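Local coordinates for uncharacterized protein DUF2179 (PDB 3HLU), which is of unknown function but forms the C-terminal, GlnB-like domain of what is probably a bacterial membrane protein of the YitT family, at residues D6-V11 / M51-K56; I13-R18 / E68-A73. All blocks are in the same frame, centred on the assembly; numbering follows the deposited sequence.

Interaction 1: residues D6-V11 / M51-K56; sequences DQQTMV and MCVMRK
Antiparallel pairing of the two central strands of a ferredoxin-like βαββαβ sheet makes this contact, between strand 9-14 and the end of strand 48-54. Thr9 with Met54 and Val11 with Cys52 are hydrogen-bonded pairs; Met10 and Val53 form the non-hydrogen-bonded pair between them. Thr9 N gives an almost straight bond to Met54 O (2.8 Å, 172°), and Met54 N returns one to Thr9 O at 3.0 Å, each donor standing above the plane of the carbonyl it meets. In the next pair Cys52 N reaches Val11 O within the carbonyl plane at 3.0 Å, whereas the bond from Val11 N to Cys52 O is weak. Side chains part to the two faces. Thr9, Val11, Cys52 and Met54 share one, where Met25 of helix 18-28 packs on Cys52 and Met54. On the other, the selenomethionines Met10 and Met51 cross obliquely, Met10 SE lying against SE and CG of Met51. Before the strand, Asp6 extends the contact to the start of helix 56-67: OD2 accepts a hydrogen bond from Ala57 N, and OD1 lies 3.6 Å from Lys56 CB. The selenomethionine at Met54 starts in the crowded position between backbone N and carbonyl carbon (chi1 76°) and bends at its last torsion, setting CE crosswise against Val11, 3.5 Å from Val11 CB.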
ATOM      1  N   ASP A   6      14.749   3.574  16.363  1.00126.03           N
ATOM      2  CA  ASP A   6      13.895   4.637  15.816  1.00127.34           C
ATOM      3  C   ASP A   6      14.497   5.359  14.600  1.00126.99           C
ATOM      4  O   ASP A   6      14.614   6.600  14.578  1.00124.83           O
ATOM      5  CB  ASP A   6      13.491   5.652  16.900  1.00127.11           C
ATOM      6  CG  ASP A   6      12.159   5.297  17.572  1.00124.88           C
ATOM      7  OD1 ASP A   6      11.913   4.084  17.785  1.00125.39           O
ATOM      8  OD2 ASP A   6      11.363   6.226  17.884  1.00119.80           O
ATOM      9  N   GLN A   7      14.869   4.580  13.596  1.00128.10           N
ATOM     10  CA  GLN A   7      15.327   5.145  12.334  1.00126.07           C
ATOM     11  C   GLN A   7      14.108   5.628  11.550  1.00118.36           C
ATOM     12  O   GLN A   7      13.093   4.920  11.451  1.00115.44           O
ATOM     13  CB  GLN A   7      16.100   4.099  11.527  1.00128.98           C
ATOM     14  CG  GLN A   7      17.070   3.256  12.354  1.00132.60           C
ATOM     15  CD  GLN A   7      16.969   1.771  12.034  1.00137.82           C
ATOM     16  OE1 GLN A   7      15.890   1.177  12.132  1.00138.01           O
ATOM     17  NE2 GLN A   7      18.095   1.164  11.659  1.00136.92           N
ATOM     18  N   GLN A   8      14.199   6.840  11.008  1.00115.64           N
ATOM     19  CA  GLN A   8      13.112   7.374  10.193  1.00111.20           C
ATOM     20  C   GLN A   8      12.809   6.442   9.020  1.00109.57           C
ATOM     21  O   GLN A   8      13.685   6.170   8.193  1.00108.16           O
ATOM     22  CB  GLN A   8      13.406   8.802   9.706  1.00107.58           C
ATOM     23  CG  GLN A   8      12.908   9.885  10.660  1.00108.47           C
ATOM     24  CD  GLN A   8      12.869  11.262  10.023  1.00109.75           C
ATOM     25  OE1 GLN A   8      13.891  11.771   9.545  1.00108.74           O
ATOM     26  NE2 GLN A   8      11.685  11.879  10.020  1.00101.64           N
ATOM     27  N   THR A   9      11.561   5.961   8.967  1.00107.90           N
ATOM     28  CA  THR A   9      11.093   5.036   7.925  1.00103.52           C
ATOM     29  C   THR A   9       9.796   5.492   7.219  1.00 97.63           C
ATOM     30  O   THR A   9       8.932   6.130   7.830  1.00 95.46           O
ATOM     31  CB  THR A   9      10.907   3.612   8.486  1.00104.07           C
ATOM     32  OG1 THR A   9      10.392   2.755   7.452  1.00103.31           O
ATOM     33  CG2 THR A   9       9.970   3.629   9.724  1.00 99.75           C
HETATM   34  N   MSE A  10       9.681   5.161   5.929  1.00 96.00           N
HETATM   35  CA  MSE A  10       8.579   5.621   5.070  1.00 92.51           C
HETATM   36  C   MSE A  10       7.342   4.732   5.209  1.00 91.85           C
HETATM   37  O   MSE A  10       7.455   3.501   5.257  1.00 91.11           O
HETATM   38  CB  MSE A  10       9.025   5.638   3.610  1.00 89.04           C
HETATM   39  CG  MSE A  10       7.885   5.555   2.642  1.00 87.68           C
HETATM   40 SE   MSE A  10       7.149   7.327   2.325  0.58110.56          SE
HETATM   41  CE  MSE A  10       8.171   7.670   0.688  1.00101.04           C
ATOM     42  N   VAL A  11       6.161   5.346   5.262  1.00 85.26           N
ATOM     43  CA  VAL A  11       4.953   4.589   5.556  1.00 81.69           C
ATOM     44  C   VAL A  11       3.776   4.923   4.663  1.00 79.11           C
ATOM     45  O   VAL A  11       3.484   6.072   4.399  1.00 77.71           O
ATOM     46  CB  VAL A  11       4.540   4.753   7.018  1.00 80.62           C
ATOM     47  CG1 VAL A  11       3.145   4.224   7.239  1.00 77.93           C
ATOM     48  CG2 VAL A  11       5.524   4.036   7.901  1.00 84.38           C
HETATM   49  N   MSE A  51       1.109   8.983   2.485  1.00 83.09           N
HETATM   50  CA  MSE A  51       2.531   8.752   2.680  1.00 83.61           C
HETATM   51  C   MSE A  51       3.095   9.613   3.813  1.00 84.03           C
HETATM   52  O   MSE A  51       2.802  10.797   3.922  1.00 83.79           O
HETATM   53  CB  MSE A  51       3.285   9.016   1.391  1.00 85.74           C
HETATM   54  CG  MSE A  51       4.779   9.101   1.570  1.00 89.14           C
HETATM   55 SE   MSE A  51       5.577   9.179  -0.200  0.41110.05          SE
HETATM   56  CE  MSE A  51       3.983   9.699  -1.235  1.00 88.47           C
ATOM     57  N   CYS A  52       3.914   9.013   4.659  1.00 82.10           N
ATOM     58  CA  CYS A  52       4.446   9.733   5.781  1.00 81.37           C
ATOM     59  C   CYS A  52       5.748   9.092   6.229  1.00 85.86           C
ATOM     60  O   CYS A  52       5.810   7.890   6.463  1.00 86.77           O
ATOM     61  CB  CYS A  52       3.426   9.748   6.912  1.00 81.03           C
ATOM     62  SG  CYS A  52       3.920  10.728   8.352  1.00 84.69           S
ATOM     63  N   VAL A  53       6.799   9.901   6.326  1.00 87.96           N
ATOM     64  CA  VAL A  53       8.056   9.443   6.897  1.00 89.57           C
ATOM     65  C   VAL A  53       8.026   9.737   8.382  1.00 90.10           C
ATOM     66  O   VAL A  53       7.557  10.792   8.802  1.00 90.27           O
ATOM     67  CB  VAL A  53       9.256  10.141   6.263  1.00 90.85           C
ATOM     68  CG1 VAL A  53       9.278   9.899   4.760  1.00 88.89           C
ATOM     69  CG2 VAL A  53       9.207  11.637   6.560  1.00 98.34           C
HETATM   70  N   MSE A  54       8.515   8.795   9.174  1.00 94.53           N
HETATM   71  CA  MSE A  54       8.357   8.888  10.611  1.00 95.84           C
HETATM   72  C   MSE A  54       9.182   7.838  11.339  1.00 98.17           C
HETATM   73  O   MSE A  54       9.583   6.838  10.760  1.00 97.23           O
HETATM   74  CB  MSE A  54       6.885   8.720  10.971  1.00 94.03           C
HETATM   75  CG  MSE A  54       6.408   7.276  10.883  1.00 99.04           C
HETATM   76 SE   MSE A  54       4.481   7.029  11.221  1.00122.27          SE
HETATM   77  CE  MSE A  54       3.794   7.245   9.394  1.00 98.53           C
ATOM     78  N   ARG A  55       9.428   8.093  12.619  1.00100.38           N
ATOM     79  CA  ARG A  55      10.169   7.189  13.480  1.00102.93           C
ATOM     80  C   ARG A  55       9.193   6.130  13.991  1.00102.59           C
ATOM     81  O   ARG A  55       7.978   6.350  13.951  1.00 98.54           O
ATOM     82  CB  ARG A  55      10.794   7.979  14.641  1.00105.31           C
ATOM     83  CG  ARG A  55      11.191   9.421  14.273  1.00109.21           C
ATOM     84  CD  ARG A  55      12.033  10.111  15.345  1.00111.01           C
ATOM     85  NE  ARG A  55      13.470   9.922  15.120  1.00118.36           N
ATOM     86  CZ  ARG A  55      14.428  10.509  15.839  1.00121.15           C
ATOM     87  NH1 ARG A  55      15.713  10.280  15.568  1.00119.10           N
ATOM     88  NH2 ARG A  55      14.102  11.326  16.837  1.00117.53           N
ATOM     89  N   LYS A  56       9.712   4.989  14.461  1.00106.25           N
ATOM     90  CA  LYS A  56       8.867   3.876  14.934  1.00103.48           C
ATOM     91  C   LYS A  56       7.952   4.218  16.128  1.00101.63           C
ATOM     92  O   LYS A  56       6.851   3.683  16.254  1.00 98.81           O
ATOM     93  CB  LYS A  56       9.717   2.651  15.285  1.00110.35           C
ATOM     94  CG  LYS A  56      10.856   2.328  14.302  1.00120.75           C
ATOM     95  CD  LYS A  56      11.651   1.071  14.755  1.00126.05           C
ATOM     96  CE  LYS A  56      13.036   1.000  14.100  1.00129.90           C
ATOM     97  NZ  LYS A  56      13.951   0.044  14.790  1.00127.89           N
TER

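Interaction 2: residues I13-R18 / E68-A73; sequences IVSAKR and EVDPDA
Two type I turns, Ser15 to Arg18 and Asp70 to Ala73, come together where strand 9-14 gives way to helix 18-28 and where the loop after helix 56-67 enters strand 74-77, with Ala73 CA directing a CA-H...O contact to Val14 O at 3.3 Å. The side chains meet at the Asp70 carboxylate. With CG anti to the backbone N (chi1 177°), it reaches across so that Ser15 OG donates to the anti lone pair of Asp70 OD2 at 2.7 Å. The same OD2 accepts from a water, which in turn accepts from Ala16 N at 2.9 Å. The other carboxylate oxygen of Asp70, OD1, serves its own loop in an Asx turn: Asp72 N approaches Asp70 OD1 from above the carboxylate plane at 2.7 Å, and Ala73 N adds a weak bond. Beside this polar centre, Ser15 CB touches Ala73 CB (3.5 Å) and Lys17 CB lies against Val69 CG1. An alanine in place of Asp70 would remove the acceptors for Ser15, for the water and for the Asx turn, and would probably leave the loop less firmly held against the Ser15 turn. Ser15 OG also accepts weakly from Lys17 N, the N-cap residue of helix 18-28, so one hydroxyl relays between the helix start and the acid. Gripped by donors at both oxygens, a largely buried Asp70 would probably stay ionised, one oxygen shaping its loop and the other joining that loop to the neighbouring turn.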
ATOM      1  N   ILE A  13      -0.361   4.443   4.312  1.00 74.32           N
ATOM      2  CA  ILE A  13      -1.526   4.075   5.061  1.00 73.53           C
ATOM      3  C   ILE A  13      -2.655   3.940   4.076  1.00 75.24           C
ATOM      4  O   ILE A  13      -2.976   4.890   3.364  1.00 72.27           O
ATOM      5  CB  ILE A  13      -1.865   5.138   6.102  1.00 73.56           C
ATOM      6  CG1 ILE A  13      -0.744   5.224   7.130  1.00 73.47           C
ATOM      7  CG2 ILE A  13      -3.214   4.853   6.768  1.00 69.30           C
ATOM      8  CD1 ILE A  13      -0.907   6.368   8.088  1.00 73.76           C
ATOM      9  N   VAL A  14      -3.229   2.739   4.025  1.00 74.25           N
ATOM     10  CA  VAL A  14      -4.390   2.469   3.201  1.00 73.27           C
ATOM     11  C   VAL A  14      -5.661   2.529   4.017  1.00 74.46           C
ATOM     12  O   VAL A  14      -5.858   1.724   4.910  1.00 76.34           O
ATOM     13  CB  VAL A  14      -4.336   1.064   2.617  1.00 75.00           C
ATOM     14  CG1 VAL A  14      -5.530   0.846   1.693  1.00 75.17           C
ATOM     15  CG2 VAL A  14      -3.023   0.831   1.901  1.00 72.34           C
ATOM     16  N   SER A  15      -6.547   3.463   3.694  1.00 77.02           N
ATOM     17  CA  SER A  15      -7.813   3.533   4.388  1.00 77.20           C
ATOM     18  C   SER A  15      -8.869   4.279   3.605  1.00 82.08           C
ATOM     19  O   SER A  15      -8.590   5.288   2.980  1.00 84.63           O
ATOM     20  CB  SER A  15      -7.637   4.206   5.735  1.00 79.59           C
ATOM     21  OG  SER A  15      -8.882   4.645   6.243  1.00 81.87           O
ATOM     22  N   ALA A  16     -10.097   3.780   3.658  1.00 84.47           N
ATOM     23  CA  ALA A  16     -11.228   4.479   3.079  1.00 84.11           C
ATOM     24  C   ALA A  16     -11.427   5.836   3.751  1.00 88.40           C
ATOM     25  O   ALA A  16     -11.777   6.824   3.084  1.00 91.77           O
ATOM     26  CB  ALA A  16     -12.486   3.635   3.200  1.00 81.89           C
ATOM     27  N   LYS A  17     -11.199   5.881   5.067  1.00 87.31           N
ATOM     28  CA  LYS A  17     -11.389   7.091   5.867  1.00 84.14           C
ATOM     29  C   LYS A  17     -10.108   7.954   5.922  1.00 84.23           C
ATOM     30  O   LYS A  17      -9.867   8.678   6.881  1.00 84.10           O
ATOM     31  CB  LYS A  17     -11.832   6.706   7.282  1.00 87.66           C
ATOM     32  CG  LYS A  17     -13.124   5.866   7.387  1.00 91.36           C
ATOM     33  CD  LYS A  17     -14.416   6.722   7.410  1.00 98.04           C
ATOM     34  CE  LYS A  17     -15.067   6.851   6.004  1.00103.36           C
ATOM     35  NZ  LYS A  17     -15.905   8.102   5.816  1.00101.51           N
ATOM     36  N   ARG A  18      -9.296   7.897   4.877  1.00 85.41           N
ATOM     37  CA  ARG A  18      -7.975   8.508   4.927  1.00 85.18           C
ATOM     38  C   ARG A  18      -7.967  10.029   5.150  1.00 86.81           C
ATOM     39  O   ARG A  18      -7.087  10.528   5.848  1.00 86.60           O
ATOM     40  CB  ARG A  18      -7.149   8.138   3.692  1.00 83.18           C
ATOM     41  CG  ARG A  18      -7.378   9.058   2.512  1.00 89.67           C
ATOM     42  CD  ARG A  18      -8.686   8.750   1.808  1.00 93.10           C
ATOM     43  NE  ARG A  18      -8.519   7.620   0.886  1.00 99.35           N
ATOM     44  CZ  ARG A  18      -8.492   7.721  -0.445  1.00101.42           C
ATOM     45  NH1 ARG A  18      -8.336   6.622  -1.186  1.00 96.52           N
ATOM     46  NH2 ARG A  18      -8.639   8.914  -1.034  1.00102.92           N
ATOM     47  N   GLU A  68      -8.992   4.113  16.178  1.00 87.39           N
ATOM     48  CA  GLU A  68      -9.989   5.083  16.566  1.00 89.10           C
ATOM     49  C   GLU A  68     -10.848   5.563  15.394  1.00 90.20           C
ATOM     50  O   GLU A  68     -11.870   6.204  15.599  1.00 94.49           O
ATOM     51  CB  GLU A  68      -9.273   6.259  17.228  1.00 93.05           C
ATOM     52  CG  GLU A  68     -10.164   7.322  17.840  1.00 99.69           C
ATOM     53  CD  GLU A  68      -9.501   8.006  19.047  1.00107.46           C
ATOM     54  OE1 GLU A  68      -8.359   7.615  19.422  1.00102.82           O
ATOM     55  OE2 GLU A  68     -10.136   8.923  19.626  1.00109.13           O
ATOM     56  N   VAL A  69     -10.450   5.258  14.165  1.00 87.28           N
ATOM     57  CA  VAL A  69     -11.107   5.877  13.018  1.00 85.81           C
ATOM     58  C   VAL A  69     -11.556   4.867  11.992  1.00 88.07           C
ATOM     59  O   VAL A  69     -12.694   4.924  11.518  1.00 90.04           O
ATOM     60  CB  VAL A  69     -10.167   6.841  12.297  1.00 84.19           C
ATOM     61  CG1 VAL A  69     -10.822   7.365  11.035  1.00 82.86           C
ATOM     62  CG2 VAL A  69      -9.775   7.961  13.211  1.00 87.74           C
ATOM     63  N   ASP A  70     -10.637   3.969  11.638  1.00 84.52           N
ATOM     64  CA  ASP A  70     -10.883   2.928  10.654  1.00 82.89           C
ATOM     65  C   ASP A  70     -10.093   1.685  11.036  1.00 85.71           C
ATOM     66  O   ASP A  70      -8.888   1.591  10.793  1.00 84.04           O
ATOM     67  CB  ASP A  70     -10.495   3.396   9.252  1.00 83.04           C
ATOM     68  CG  ASP A  70     -10.658   2.302   8.194  1.00 84.73           C
ATOM     69  OD1 ASP A  70     -11.082   1.176   8.543  1.00 84.93           O
ATOM     70  OD2 ASP A  70     -10.355   2.566   7.002  1.00 82.87           O
ATOM     71  N   PRO A  71     -10.785   0.721  11.650  1.00 87.81           N
ATOM     72  CA  PRO A  71     -10.286  -0.592  12.064  1.00 84.56           C
ATOM     73  C   PRO A  71      -9.751  -1.413  10.899  1.00 83.85           C
ATOM     74  O   PRO A  71      -8.952  -2.330  11.106  1.00 84.09           O
ATOM     75  CB  PRO A  71     -11.535  -1.272  12.619  1.00 84.15           C
ATOM     76  CG  PRO A  71     -12.405  -0.152  13.061  1.00 87.35           C
ATOM     77  CD  PRO A  71     -12.180   0.943  12.073  1.00 87.50           C
ATOM     78  N   ASP A  72     -10.195  -1.110   9.688  1.00 83.93           N
ATOM     79  CA  ASP A  72      -9.783  -1.902   8.537  1.00 83.50           C
ATOM     80  C   ASP A  72      -8.568  -1.314   7.864  1.00 83.68           C
ATOM     81  O   ASP A  72      -7.913  -1.982   7.066  1.00 81.20           O
ATOM     82  CB  ASP A  72     -10.926  -2.050   7.551  1.00 86.54           C
ATOM     83  CG  ASP A  72     -12.086  -2.842   8.137  1.00 96.03           C
ATOM     84  OD1 ASP A  72     -13.206  -2.267   8.231  1.00 99.16           O
ATOM     85  OD2 ASP A  72     -11.863  -4.022   8.537  1.00 91.53           O
ATOM     86  N   ALA A  73      -8.263  -0.066   8.198  1.00 82.46           N
ATOM     87  CA  ALA A  73      -7.052   0.572   7.705  1.00 78.81           C
ATOM     88  C   ALA A  73      -5.821  -0.276   8.001  1.00 77.29           C
ATOM     89  O   ALA A  73      -5.800  -1.084   8.931  1.00 75.37           O
ATOM     90  CB  ALA A  73      -6.897   1.952   8.305  1.00 75.02           C
TER
HETATM   91  O   HOH W   1     -10.228   1.081   4.792  1.00 78.58           O

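Both contacts draw on strand 9-14, interaction 1 at its start and interaction 2 at its end, on opposite sides of the chain's centre with their own centres about 18 Å apart. Interaction 1 joins neighbouring strands, so backbone bonds carry it; Val11, Cys52 and Met54 are buried on one face, and exposed polar residues gather where the pairing ends. Interaction 2 is smaller and joins turns rather than strands, leaving a buried carboxylate, a hydroxyl and a water to do the work. The assembly marks a further difference: the second subunit touches neither segment of interaction 1, but at interaction 2 it hydrogen-bonds to the Ala73 backbone and packs its own Phe74 on Val14.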